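PDB 5JVV: beta-1,3-glucosyltransferase from Paecilomyces sp. J18, which is a carbohydrate-active enzyme that probably has a curved beta-sandwich (jelly-roll) fold. Local coordinates for residues I119-M131 with W251-P263. Numbering follows the deposited sequence.
Sequences IIEGVNTQSQNTM and WAGSVYGQSDSCP
Val123 lies over one face of Trp251, where the loop of a beta hairpin in the curved beta-sandwich meets the end of helix 249-255 and the loop after it. The hairpin joins strands 116-121 and 130-134, and a type II' turn from Val123 to Gln126 shapes its end. CH-pi packing is indicated by Val123 CG1, 3.7 Å from the centroid of the Trp251 five-membered ring and 23° off its normal. The same methyl is 3.7 Å from Ala252 CB, so CG1 touches both the indole face and the Ala252 methyl. Glu121 OE2 lies at the indole edge, in its plane; its hydrogen bond comes from Trp101 NE1, and the Trp101 ring meets Trp251 edge-to-face.

Asn124 can be traced outward. Its CB passes 3.9 Å from Asp260 OD2, and with CG anti to the carbonyl carbon (chi1 -58°) the amide is directed toward the helix end, CG itself packing near Ala252 O and Asp260 OD2. OD1 stands at the edge of the Tyr256 ring, 3.7 Å from CD2, with amide and ring nearly perpendicular, and accepts from Gly99 N. ND2 donates to Ala252 O at 3.1 Å; the N-H...O angle of 177° is almost straight, the donor lies in the carbonyl plane on a lone pair of Ala252 O, and that oxygen is itself in the plane of the Asn124 amide. A second ND2 bond goes to a water at 2.9 Å, which in turn donates to Asp260 OD2. Three bonds thus fix the amide's rotation.

Asp260 orders its own loop, taking Gly257 N on OD2 and Cys262 N on OD1, the latter an Asx turn. Nearby, the Cys262-Cys98 disulfide ties this loop to the chain before strand 100-107. From the next residue of the turn, Thr125 OG1 donates to Asp260 O over 2.7 Å, on a lone pair in the carbonyl plane.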
loop_
_atom_site.group_PDB
_atom_site.type_symbol
_atom_site.label_atom_id
_atom_site.label_comp_id
_atom_site.label_asym_id
_atom_site.label_seq_id
_atom_site.Cartn_x
_atom_site.Cartn_y
_atom_site.Cartn_z
ATOM N N ILE A 119 2.855 1.510 -4.056
ATOM C CA ILE A 119 3.260 2.786 -3.469
ATOM C C ILE A 119 3.685 2.635 -2.007
ATOM O O ILE A 119 4.750 3.126 -1.606
ATOM C CB ILE A 119 2.135 3.822 -3.585
ATOM C CG1 ILE A 119 1.777 4.037 -5.063
ATOM C CG2 ILE A 119 2.559 5.153 -2.954
ATOM C CD1 ILE A 119 0.510 4.870 -5.252
ATOM N N ILE A 120 2.838 1.964 -1.226
ATOM C CA ILE A 120 3.163 1.551 0.132
ATOM C C ILE A 120 3.001 0.044 0.178
ATOM O O ILE A 120 1.946 -0.489 -0.183
ATOM C CB ILE A 120 2.216 2.161 1.178
ATOM C CG1 ILE A 120 2.204 3.685 1.078
ATOM C CG2 ILE A 120 2.638 1.721 2.583
ATOM C CD1 ILE A 120 1.123 4.335 1.948
ATOM N N GLU A 121 4.049 -0.661 0.583
ATOM C CA GLU A 121 3.935 -2.113 0.740
ATOM C C GLU A 121 4.982 -2.638 1.703
ATOM O O GLU A 121 6.100 -2.144 1.755
ATOM C CB GLU A 121 4.000 -2.854 -0.607
ATOM C CG GLU A 121 3.515 -4.312 -0.507
ATOM C CD GLU A 121 2.933 -4.851 -1.794
ATOM O OE1 GLU A 121 2.406 -4.048 -2.592
ATOM O OE2 GLU A 121 2.975 -6.089 -1.998
ATOM N N GLY A 122 4.609 -3.644 2.483
ATOM C CA GLY A 122 5.544 -4.253 3.408
ATOM C C GLY A 122 4.908 -5.460 4.043
ATOM O O GLY A 122 3.719 -5.711 3.839
ATOM N N VAL A 123 5.692 -6.203 4.820
ATOM C CA VAL A 123 5.192 -7.393 5.492
ATOM C C VAL A 123 5.735 -7.482 6.895
ATOM O O VAL A 123 6.837 -6.983 7.189
ATOM C CB VAL A 123 5.587 -8.687 4.724
ATOM C CG1 VAL A 123 4.934 -8.721 3.354
ATOM C CG2 VAL A 123 7.121 -8.796 4.595
ATOM N N ASN A 124 4.948 -8.118 7.761
ATOM C CA ASN A 124 5.385 -8.447 9.107
ATOM C C ASN A 124 5.901 -7.217 9.841
ATOM O O ASN A 124 5.257 -6.175 9.793
ATOM C CB ASN A 124 6.385 -9.596 9.027
ATOM C CG ASN A 124 5.782 -10.805 8.348
ATOM O OD1 ASN A 124 4.626 -11.170 8.633
ATOM N ND2 ASN A 124 6.521 -11.411 7.423
ATOM N N THR A 125 7.051 -7.311 10.499
ATOM C CA THR A 125 7.523 -6.212 11.341
ATOM C C THR A 125 8.433 -5.216 10.619
ATOM O O THR A 125 9.211 -4.498 11.260
ATOM C CB THR A 125 8.242 -6.749 12.579
ATOM O OG1 THR A 125 9.322 -7.589 12.154
ATOM C CG2 THR A 125 7.281 -7.563 13.447
ATOM N N GLN A 126 8.320 -5.168 9.295
ATOM C CA GLN A 126 9.056 -4.210 8.473
ATOM C C GLN A 126 8.899 -2.790 9.016
ATOM O O GLN A 126 7.840 -2.431 9.521
ATOM C CB GLN A 126 8.499 -4.284 7.059
ATOM C CG GLN A 126 9.267 -3.528 6.017
ATOM C CD GLN A 126 8.804 -3.898 4.634
ATOM O OE1 GLN A 126 8.522 -5.073 4.349
ATOM N NE2 GLN A 126 8.717 -2.909 3.762
ATOM N N SER A 127 9.953 -1.980 8.904
ATOM C CA SER A 127 9.931 -0.631 9.465
ATOM C C SER A 127 10.120 0.477 8.432
ATOM O O SER A 127 9.849 1.650 8.728
ATOM C CB SER A 127 10.987 -0.495 10.563
ATOM O OG SER A 127 12.268 -0.807 10.058
ATOM N N GLN A 128 10.600 0.122 7.246
ATOM C CA GLN A 128 10.795 1.108 6.183
ATOM C C GLN A 128 9.997 0.678 4.960
ATOM O O GLN A 128 9.921 -0.510 4.662
ATOM C CB GLN A 128 12.290 1.254 5.848
ATOM C CG GLN A 128 13.124 1.829 6.999
ATOM C CD GLN A 128 14.625 1.827 6.732
ATOM O OE1 GLN A 128 15.411 1.358 7.558
ATOM N NE2 GLN A 128 15.031 2.372 5.590
ATOM N N ASN A 129 9.399 1.630 4.250
ATOM C CA ASN A 129 8.555 1.289 3.102
ATOM C C ASN A 129 9.330 0.623 1.978
ATOM O O ASN A 129 10.515 0.894 1.788
ATOM C CB ASN A 129 7.878 2.551 2.558
ATOM C CG ASN A 129 6.808 2.248 1.514
ATOM O OD1 ASN A 129 6.152 1.199 1.562
ATOM N ND2 ASN A 129 6.625 3.163 0.571
ATOM N N THR A 130 8.661 -0.268 1.254
ATOM C CA THR A 130 9.234 -0.769 0.008
ATOM C C THR A 130 8.321 -0.415 -1.146
ATOM O O THR A 130 7.179 -0.849 -1.241
ATOM C CB THR A 130 9.565 -2.283 0.009
ATOM O OG1 THR A 130 8.419 -3.038 0.418
ATOM C CG2 THR A 130 10.725 -2.576 0.943
ATOM N N MET A 131 8.848 0.437 -2.017
ATOM C CA MET A 131 8.145 0.841 -3.230
ATOM C C MET A 131 8.572 -0.122 -4.319
ATOM O O MET A 131 9.764 -0.397 -4.466
ATOM C CB MET A 131 8.542 2.268 -3.620
ATOM C CG MET A 131 8.115 3.313 -2.576
ATOM S SD MET A 131 8.984 4.876 -2.757
ATOM C CE MET A 131 10.581 4.405 -2.081
ATOM N N TRP A 251 3.965 -13.483 0.059
ATOM C CA TRP A 251 5.131 -12.756 0.538
ATOM C C TRP A 251 5.261 -12.873 2.052
ATOM O O TRP A 251 6.206 -13.502 2.527
ATOM C CB TRP A 251 5.097 -11.287 0.082
ATOM C CG TRP A 251 6.329 -10.505 0.467
ATOM C CD1 TRP A 251 7.493 -11.002 0.987
ATOM C CD2 TRP A 251 6.518 -9.085 0.352
ATOM N NE1 TRP A 251 8.381 -9.978 1.217
ATOM C CE2 TRP A 251 7.808 -8.794 0.839
ATOM C CE3 TRP A 251 5.706 -8.030 -0.082
ATOM C CZ2 TRP A 251 8.317 -7.488 0.889
ATOM C CZ3 TRP A 251 6.210 -6.739 -0.037
ATOM C CH2 TRP A 251 7.503 -6.479 0.445
ATOM N N ALA A 252 4.323 -12.288 2.802
ATOM C CA ALA A 252 4.431 -12.260 4.260
ATOM C C ALA A 252 4.634 -13.655 4.854
ATOM O O ALA A 252 5.430 -13.824 5.784
ATOM C CB ALA A 252 3.201 -11.589 4.898
ATOM N N GLY A 253 3.899 -14.633 4.321
ATOM C CA GLY A 253 3.959 -16.008 4.799
ATOM C C GLY A 253 5.265 -16.728 4.504
ATOM O O GLY A 253 5.696 -17.578 5.276
ATOM N N SER A 254 5.908 -16.383 3.395
ATOM C CA SER A 254 7.130 -17.081 3.005
ATOM C C SER A 254 8.371 -16.551 3.724
ATOM O O SER A 254 9.313 -17.309 3.968
ATOM C CB SER A 254 7.318 -17.035 1.487
ATOM O OG SER A 254 7.486 -15.707 1.046
ATOM N N VAL A 255 8.381 -15.265 4.068
ATOM C CA VAL A 255 9.542 -14.665 4.747
ATOM C C VAL A 255 9.338 -14.523 6.257
ATOM O O VAL A 255 10.247 -14.115 6.986
ATOM C CB VAL A 255 9.955 -13.313 4.115
ATOM C CG1 VAL A 255 10.264 -13.503 2.620
ATOM C CG2 VAL A 255 8.861 -12.251 4.324
ATOM N N TYR A 256 8.148 -14.886 6.724
ATOM C CA TYR A 256 7.808 -14.833 8.144
ATOM C C TYR A 256 8.853 -15.565 8.984
ATOM O O TYR A 256 9.185 -16.724 8.710
ATOM C CB TYR A 256 6.433 -15.485 8.355
ATOM C CG TYR A 256 5.927 -15.480 9.787
ATOM C CD1 TYR A 256 6.296 -16.482 10.673
ATOM C CD2 TYR A 256 5.051 -14.499 10.238
ATOM C CE1 TYR A 256 5.836 -16.494 11.975
ATOM C CE2 TYR A 256 4.577 -14.510 11.546
ATOM C CZ TYR A 256 4.969 -15.515 12.397
ATOM O OH TYR A 256 4.532 -15.557 13.701
ATOM N N GLY A 257 9.375 -14.885 10.001
ATOM C CA GLY A 257 10.281 -15.501 10.952
ATOM C C GLY A 257 11.748 -15.211 10.676
ATOM O O GLY A 257 12.605 -15.557 11.494
ATOM N N GLN A 258 12.054 -14.586 9.539
ATOM C CA GLN A 258 13.443 -14.243 9.225
ATOM C C GLN A 258 13.752 -12.808 9.623
ATOM O O GLN A 258 13.216 -11.867 9.020
ATOM C CB GLN A 258 13.719 -14.401 7.727
ATOM C CG GLN A 258 13.569 -15.792 7.179
ATOM C CD GLN A 258 13.670 -15.794 5.669
ATOM O OE1 GLN A 258 14.566 -15.168 5.089
ATOM N NE2 GLN A 258 12.738 -16.466 5.023
ATOM N N SER A 259 14.599 -12.642 10.642
ATOM C CA SER A 259 15.019 -11.313 11.093
ATOM C C SER A 259 13.875 -10.370 11.400
ATOM O O SER A 259 13.991 -9.156 11.208
ATOM C CB SER A 259 15.920 -10.667 10.047
ATOM O OG SER A 259 17.060 -11.463 9.848
ATOM N N ASP A 260 12.765 -10.912 11.885
ATOM C CA ASP A 260 11.605 -10.074 12.115
ATOM C C ASP A 260 11.031 -10.224 13.517
ATOM O O ASP A 260 10.047 -9.570 13.855
ATOM C CB ASP A 260 10.524 -10.324 11.052
ATOM C CG ASP A 260 10.026 -11.749 11.034
ATOM O OD1 ASP A 260 10.441 -12.562 11.891
ATOM O OD2 ASP A 260 9.193 -12.048 10.147
ATOM N N SER A 261 11.653 -11.095 14.319
ATOM C CA SER A 261 11.223 -11.367 15.700
ATOM C C SER A 261 9.880 -12.097 15.772
ATOM O O SER A 261 9.255 -12.164 16.837
ATOM C CB SER A 261 11.188 -10.090 16.555
ATOM O OG SER A 261 12.483 -9.522 16.686
ATOM N N CYS A 262 9.444 -12.657 14.648
ATOM C CA CYS A 262 8.176 -13.378 14.618
ATOM C C CYS A 262 8.405 -14.851 14.930
ATOM O O CYS A 262 9.302 -15.476 14.370
ATOM C CB CYS A 262 7.499 -13.197 13.259
ATOM S SG CYS A 262 7.051 -11.482 12.893
ATOM N N PRO A 263 7.599 -15.411 15.849
ATOM C CA PRO A 263 7.867 -16.760 16.363
ATOM C C PRO A 263 7.500 -17.895 15.402
ATOM O O PRO A 263 6.413 -17.904 14.798
ATOM C CB PRO A 263 6.985 -16.829 17.613
ATOM C CG PRO A 263 5.838 -15.955 17.296
ATOM C CD PRO A 263 6.425 -14.796 16.498
HETATM O O HOH W 1 9.354 -10.714 7.786
#